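Local structure of zinc-binding protein TroA (Treponema pallidum, 1K0F) at residues K145-A148 with Y149-K153; V264-N267 with I268-V272. The protein binds zinc with high affinity and specificity in the periplasm and delivers it to the membrane permease of the TroABC import system. All coordinates share one frame; numbering follows the deposited sequence.

Contact 1 of 2, residues K145-A148 with Y149-K153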
ATOM      1  N   LYS A 145       1.017  16.676  -5.370  1.00 36.80           N
ATOM      2  CA  LYS A 145      -0.277  16.888  -5.996  1.00 37.96           C
ATOM      3  C   LYS A 145      -1.199  15.758  -5.547  1.00 38.35           C
ATOM      4  O   LYS A 145      -2.368  15.986  -5.246  1.00 37.56           O
ATOM      5  CB  LYS A 145      -0.150  16.876  -7.519  1.00 38.41           C
ATOM      6  CG  LYS A 145      -0.114  18.254  -8.162  1.00 40.69           C
ATOM      7  CD  LYS A 145       0.373  18.172  -9.613  1.00 43.41           C
ATOM      8  CE  LYS A 145       1.786  18.736  -9.783  1.00 43.47           C
ATOM      9  NZ  LYS A 145       2.541  18.799  -8.487  1.00 45.53           N
ATOM     10  N   LEU A 146      -0.659  14.541  -5.485  1.00 40.10           N
ATOM     11  CA  LEU A 146      -1.441  13.365  -5.089  1.00 40.85           C
ATOM     12  C   LEU A 146      -1.986  13.493  -3.673  1.00 41.17           C
ATOM     13  O   LEU A 146      -3.171  13.248  -3.422  1.00 40.34           O
ATOM     14  CB  LEU A 146      -0.596  12.085  -5.195  1.00 40.69           C
ATOM     15  CG  LEU A 146      -1.270  10.762  -4.782  1.00 40.43           C
ATOM     16  CD1 LEU A 146      -2.683  10.693  -5.338  1.00 41.09           C
ATOM     17  CD2 LEU A 146      -0.459   9.588  -5.295  1.00 41.59           C
ATOM     18  N   ASP A 147      -1.124  13.866  -2.740  1.00 41.18           N
ATOM     19  CA  ASP A 147      -1.579  14.016  -1.376  1.00 43.16           C
ATOM     20  C   ASP A 147      -2.638  15.107  -1.321  1.00 43.44           C
ATOM     21  O   ASP A 147      -3.642  14.983  -0.621  1.00 44.77           O
ATOM     22  CB  ASP A 147      -0.425  14.392  -0.459  1.00 44.09           C
ATOM     23  CG  ASP A 147      -0.877  14.587   0.960  1.00 45.66           C
ATOM     24  OD1 ASP A 147      -0.851  13.606   1.734  1.00 45.82           O
ATOM     25  OD2 ASP A 147      -1.269  15.724   1.293  1.00 47.35           O
ATOM     26  N   ALA A 148      -2.409  16.180  -2.068  1.00 42.89           N
ATOM     27  CA  ALA A 148      -3.344  17.294  -2.091  1.00 41.93           C
ATOM     28  C   ALA A 148      -4.691  16.811  -2.585  1.00 41.28           C
ATOM     29  O   ALA A 148      -5.708  16.983  -1.918  1.00 40.75           O
ATOM     30  CB  ALA A 148      -2.817  18.393  -2.995  1.00 42.29           C
ATOM     31  N   TYR A 149      -4.670  16.196  -3.762  1.00 41.45           N
ATOM     32  CA  TYR A 149      -5.860  15.669  -4.415  1.00 41.60           C
ATOM     33  C   TYR A 149      -6.656  14.760  -3.487  1.00 41.31           C
ATOM     34  O   TYR A 149      -7.858  14.940  -3.322  1.00 39.07           O
ATOM     35  CB  TYR A 149      -5.435  14.914  -5.678  1.00 43.13           C
ATOM     36  CG  TYR A 149      -6.535  14.175  -6.414  1.00 45.99           C
ATOM     37  CD1 TYR A 149      -7.244  14.789  -7.449  1.00 46.74           C
ATOM     38  CD2 TYR A 149      -6.826  12.840  -6.119  1.00 46.00           C
ATOM     39  CE1 TYR A 149      -8.208  14.092  -8.177  1.00 48.01           C
ATOM     40  CE2 TYR A 149      -7.787  12.134  -6.841  1.00 47.23           C
ATOM     41  CZ  TYR A 149      -8.469  12.765  -7.867  1.00 48.99           C
ATOM     42  OH  TYR A 149      -9.397  12.063  -8.602  1.00 52.59           O
ATOM     43  N   VAL A 150      -5.978  13.793  -2.876  1.00 42.63           N
ATOM     44  CA  VAL A 150      -6.635  12.853  -1.975  1.00 44.81           C
ATOM     45  C   VAL A 150      -7.267  13.552  -0.782  1.00 46.42           C
ATOM     46  O   VAL A 150      -8.227  13.051  -0.199  1.00 46.09           O
ATOM     47  CB  VAL A 150      -5.653  11.782  -1.463  1.00 45.34           C
ATOM     48  CG1 VAL A 150      -6.354  10.859  -0.473  1.00 44.05           C
ATOM     49  CG2 VAL A 150      -5.103  10.983  -2.639  1.00 45.90           C
ATOM     50  N   ARG A 151      -6.718  14.698  -0.396  1.00 48.99           N
ATOM     51  CA  ARG A 151      -7.296  15.427   0.719  1.00 50.76           C
ATOM     52  C   ARG A 151      -8.490  16.195   0.174  1.00 50.60           C
ATOM     53  O   ARG A 151      -9.585  16.113   0.723  1.00 51.46           O
ATOM     54  CB  ARG A 151      -6.289  16.391   1.345  1.00 52.70           C
ATOM     55  CG  ARG A 151      -6.643  16.739   2.795  1.00 57.15           C
ATOM     56  CD  ARG A 151      -5.505  17.454   3.525  1.00 60.90           C
ATOM     57  NE  ARG A 151      -5.171  16.817   4.798  1.00 61.03           N
ATOM     58  CZ  ARG A 151      -3.997  16.247   5.057  1.00 62.04           C
ATOM     59  NH1 ARG A 151      -3.042  16.230   4.133  1.00 61.59           N
ATOM     60  NH2 ARG A 151      -3.773  15.694   6.242  1.00 63.75           N
ATOM     61  N   ARG A 152      -8.275  16.936  -0.910  1.00 50.26           N
ATOM     62  CA  ARG A 152      -9.354  17.685  -1.536  1.00 49.98           C
ATOM     63  C   ARG A 152     -10.500  16.699  -1.689  1.00 50.67           C
ATOM     64  O   ARG A 152     -11.556  16.854  -1.079  1.00 51.61           O
ATOM     65  CB  ARG A 152      -8.916  18.197  -2.912  1.00 49.86           C
ATOM     66  CG  ARG A 152     -10.060  18.701  -3.799  1.00 49.15           C
ATOM     67  CD  ARG A 152      -9.536  19.344  -5.081  1.00 48.28           C
ATOM     68  NE  ARG A 152      -8.273  18.746  -5.511  1.00 48.41           N
ATOM     69  CZ  ARG A 152      -7.527  19.200  -6.513  1.00 48.62           C
ATOM     70  NH1 ARG A 152      -7.905  20.267  -7.204  1.00 50.49           N
ATOM     71  NH2 ARG A 152      -6.399  18.583  -6.831  1.00 48.09           N
ATOM     72  N   LYS A 153     -10.260  15.672  -2.500  1.00 50.97           N
ATOM     73  CA  LYS A 153     -11.233  14.615  -2.754  1.00 50.57           C
ATOM     74  C   LYS A 153     -11.933  14.166  -1.472  1.00 50.05           C
ATOM     75  O   LYS A 153     -13.158  14.211  -1.372  1.00 49.92           O
ATOM     76  CB  LYS A 153     -10.537  13.420  -3.404  1.00 49.96           C
ATOM     77  CG  LYS A 153     -10.681  13.384  -4.906  1.00 50.60           C
ATOM     78  CD  LYS A 153     -12.066  12.911  -5.293  1.00 51.47           C
ATOM     79  CE  LYS A 153     -12.215  12.807  -6.797  1.00 53.44           C
ATOM     80  NZ  LYS A 153     -13.350  11.914  -7.170  1.00 56.05           N
TER

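Contact 2 of 2, residues V264-N267 with I268-V272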
ATOM      1  N   VAL A 264      -3.510   5.071  -6.075  1.00 23.54           N
ATOM      2  CA  VAL A 264      -4.127   5.860  -5.008  1.00 22.20           C
ATOM      3  C   VAL A 264      -5.254   6.749  -5.549  1.00 22.53           C
ATOM      4  O   VAL A 264      -6.240   7.027  -4.851  1.00 22.61           O
ATOM      5  CB  VAL A 264      -3.078   6.745  -4.302  1.00 19.42           C
ATOM      6  CG1 VAL A 264      -3.751   7.627  -3.275  1.00 19.62           C
ATOM      7  CG2 VAL A 264      -2.030   5.870  -3.646  1.00 19.24           C
ATOM      8  N   THR A 265      -5.108   7.196  -6.794  1.00 20.25           N
ATOM      9  CA  THR A 265      -6.129   8.028  -7.388  1.00 18.08           C
ATOM     10  C   THR A 265      -7.337   7.150  -7.539  1.00 16.39           C
ATOM     11  O   THR A 265      -8.459   7.572  -7.279  1.00 17.39           O
ATOM     12  CB  THR A 265      -5.719   8.547  -8.767  1.00 17.57           C
ATOM     13  OG1 THR A 265      -4.690   9.529  -8.610  1.00 19.18           O
ATOM     14  CG2 THR A 265      -6.903   9.192  -9.451  1.00 17.56           C
ATOM     15  N   HIS A 266      -7.104   5.913  -7.957  1.00 16.82           N
ATOM     16  CA  HIS A 266      -8.198   4.982  -8.130  1.00 16.20           C
ATOM     17  C   HIS A 266      -8.891   4.809  -6.801  1.00 16.60           C
ATOM     18  O   HIS A 266     -10.118   4.790  -6.723  1.00 19.14           O
ATOM     19  CB  HIS A 266      -7.706   3.612  -8.573  1.00 17.19           C
ATOM     20  CG  HIS A 266      -8.629   2.499  -8.181  1.00 16.78           C
ATOM     21  ND1 HIS A 266      -9.610   2.018  -9.019  1.00 13.82           N
ATOM     22  CD2 HIS A 266      -8.790   1.854  -7.001  1.00 13.34           C
ATOM     23  CE1 HIS A 266     -10.329   1.118  -8.373  1.00 13.78           C
ATOM     24  NE2 HIS A 266      -9.856   1.008  -7.148  1.00 10.99           N
ATOM     25  N   ASN A 267      -8.088   4.671  -5.756  1.00 15.64           N
ATOM     26  CA  ASN A 267      -8.622   4.458  -4.420  1.00 17.27           C
ATOM     27  C   ASN A 267      -9.606   5.541  -3.997  1.00 17.59           C
ATOM     28  O   ASN A 267     -10.797   5.272  -3.859  1.00 18.24           O
ATOM     29  CB  ASN A 267      -7.467   4.331  -3.415  1.00 17.46           C
ATOM     30  CG  ASN A 267      -6.961   2.881  -3.278  1.00 17.90           C
ATOM     31  OD1 ASN A 267      -7.310   1.999  -4.074  1.00 17.16           O
ATOM     32  ND2 ASN A 267      -6.133   2.640  -2.266  1.00 15.15           N
ATOM     33  N   ILE A 268      -9.121   6.766  -3.798  1.00 18.99           N
ATOM     34  CA  ILE A 268      -9.986   7.876  -3.395  1.00 17.28           C
ATOM     35  C   ILE A 268     -11.128   8.096  -4.379  1.00 18.51           C
ATOM     36  O   ILE A 268     -12.249   8.418  -3.981  1.00 18.78           O
ATOM     37  CB  ILE A 268      -9.184   9.201  -3.255  1.00 17.55           C
ATOM     38  CG1 ILE A 268      -9.820  10.062  -2.177  1.00 15.27           C
ATOM     39  CG2 ILE A 268      -9.161   9.977  -4.569  1.00 16.24           C
ATOM     40  CD1 ILE A 268      -9.622   9.510  -0.805  1.00 16.67           C
ATOM     41  N   ASP A 269     -10.860   7.923  -5.666  1.00 18.21           N
ATOM     42  CA  ASP A 269     -11.916   8.112  -6.639  1.00 18.08           C
ATOM     43  C   ASP A 269     -12.993   7.118  -6.261  1.00 18.12           C
ATOM     44  O   ASP A 269     -14.044   7.487  -5.760  1.00 19.73           O
ATOM     45  CB  ASP A 269     -11.396   7.828  -8.054  1.00 20.52           C
ATOM     46  CG  ASP A 269     -10.582   8.979  -8.612  1.00 20.42           C
ATOM     47  OD1 ASP A 269     -10.109   9.806  -7.815  1.00 22.13           O
ATOM     48  OD2 ASP A 269     -10.411   9.048  -9.847  1.00 21.56           O
ATOM     49  N   THR A 270     -12.701   5.841  -6.476  1.00 20.59           N
ATOM     50  CA  THR A 270     -13.635   4.763  -6.177  1.00 20.49           C
ATOM     51  C   THR A 270     -14.384   4.925  -4.860  1.00 21.21           C
ATOM     52  O   THR A 270     -15.605   4.759  -4.804  1.00 19.28           O
ATOM     53  CB  THR A 270     -12.897   3.418  -6.150  1.00 19.53           C
ATOM     54  OG1 THR A 270     -12.479   3.090  -7.481  1.00 20.57           O
ATOM     55  CG2 THR A 270     -13.800   2.314  -5.608  1.00 19.89           C
ATOM     56  N   ILE A 271     -13.650   5.267  -3.805  1.00 21.64           N
ATOM     57  CA  ILE A 271     -14.242   5.405  -2.481  1.00 23.79           C
ATOM     58  C   ILE A 271     -15.260   6.526  -2.355  1.00 25.93           C
ATOM     59  O   ILE A 271     -16.450   6.263  -2.161  1.00 26.41           O
ATOM     60  CB  ILE A 271     -13.153   5.580  -1.406  1.00 23.32           C
ATOM     61  CG1 ILE A 271     -12.357   4.281  -1.265  1.00 20.52           C
ATOM     62  CG2 ILE A 271     -13.784   5.941  -0.058  1.00 25.68           C
ATOM     63  CD1 ILE A 271     -11.163   4.409  -0.374  1.00 16.92           C
ATOM     64  N   VAL A 272     -14.800   7.771  -2.443  1.00 28.59           N
ATOM     65  CA  VAL A 272     -15.714   8.904  -2.345  1.00 31.17           C
ATOM     66  C   VAL A 272     -16.862   8.697  -3.341  1.00 31.96           C
ATOM     67  O   VAL A 272     -18.034   8.864  -2.995  1.00 31.21           O
ATOM     68  CB  VAL A 272     -14.996  10.261  -2.629  1.00 31.33           C
ATOM     69  CG1 VAL A 272     -13.927  10.508  -1.587  1.00 30.51           C
ATOM     70  CG2 VAL A 272     -14.391  10.268  -4.016  1.00 32.51           C
TER

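Contact 1 of 2, residues K145-A148 with Y149-K153
With CG of Asp147 and CG of Arg151 both anti to their backbone N (chi1 179° and -157°), two side chains one helical turn apart run side by side in the same direction. A bend about CG-CD of Arg151 brings NH1 back to OD2 of Asp147 at 3.4 Å. The salt bridge is a long one: the carboxylate approaches the guanidinium at its edge, near its plane, while the two flat groups are turned 51° against each other. OD1 of the same carboxylate hydrogen-bonds the hydroxyl of Tyr178 in helix 172-178, so the buried Asp147 is divided between two partners and its negative charge is probably well stabilised.

On another side of the helix Leu146 and Val150 also lie alongside each other, CD1 of Leu146 meeting CG2 of Val150 at 3.6 Å. The ring of Tyr149 packs on Ile268 of helix 260-273, and its OH hydrogen-bonds Asp269; one ring face carries CG of Lys153, offset toward the rim. Along the backbone, Tyr149 N to Lys145 O (2.7 Å) and Arg152 N to Ala148 O (2.8 Å) are nearly straight bonds. Arg151 N is less well aimed at Asp147 O (3.1 Å) and makes a weak second bond to Ala148 O.

Leu146, Tyr149 and Val150 cover helix 260-273, while Ala148 and Arg152 are exposed. This is the i, i+4 side-chain spacing of an amphipathic helix, part of the long helix 129-156 that forms the backbone linking the two lobes in this solute-binding protein family.

Contact 2 of 2, residues V264-N267 with I268-V272
The ring of His266 and the hydroxyl of Thr270 meet one turn apart on an alpha-helix, 260-273, and the hydroxyl turns back on its own helix in the familiar i to i-4 manner. OG1 of Thr270 donates to His266 O at 3.0 Å, and the backbone N of Thr270 donates to the same oxygen at 2.8 Å. The two donors arrive from opposite faces of the carbonyl plane, the hydroxyl well above it, so this acceptor is held twice. NE2 of His266 is hydrogen-bonded to the backbone O of Glu244, which fixes the rotation of the imidazole.

Thr265 uses its hydroxyl similarly, bonding Val261 O one turn back. Its CG2 lies beside the carboxylate of Asp269, 3.5 Å from OD2, while OD1 of Asp269 is satisfied by the hydroxyl of Tyr149 on helix 129-156. The buried amide of Asn267 is also provided for: OD1 accepts from Phe246 N, and ND2 is hydrogen-bonded elsewhere in the fold. Its side chain lies about 9 Å from those of the zinc ligands His168 and Asp248. Ile268 N to Val264 O (3.1 Å) and Ile271 N to Asn267 O (2.9 Å) continue the i, i+4 backbone bonds of the helix.

Thr270 also covers one face of the His266 ring: CB stands 4.2 Å from the ring centroid, 22° off the normal, in a CH-pi contact.

Overall arrangement
Each contact spans about two and a half turns of its helix, 129-156 or 260-273, and the two pack with their centres about 10 Å apart. Contact 1 has a mixed setting, one side exposed and charged; contact 2 has no exposed residue and sits between the long helix and strands 213-217 and 240-245. Their chemistry follows: an ion pair marks the first, whereas hydroxyl-to-carbonyl bonds and an imidazole face mark the second. Ile268 joins them, its CG2 3.4 Å from CE2 of Tyr149 and its CD1 3.6 Å from CG1 of Val150. The contact nearer the zinc-binding residues is 264-272; 145-153 lies away from them.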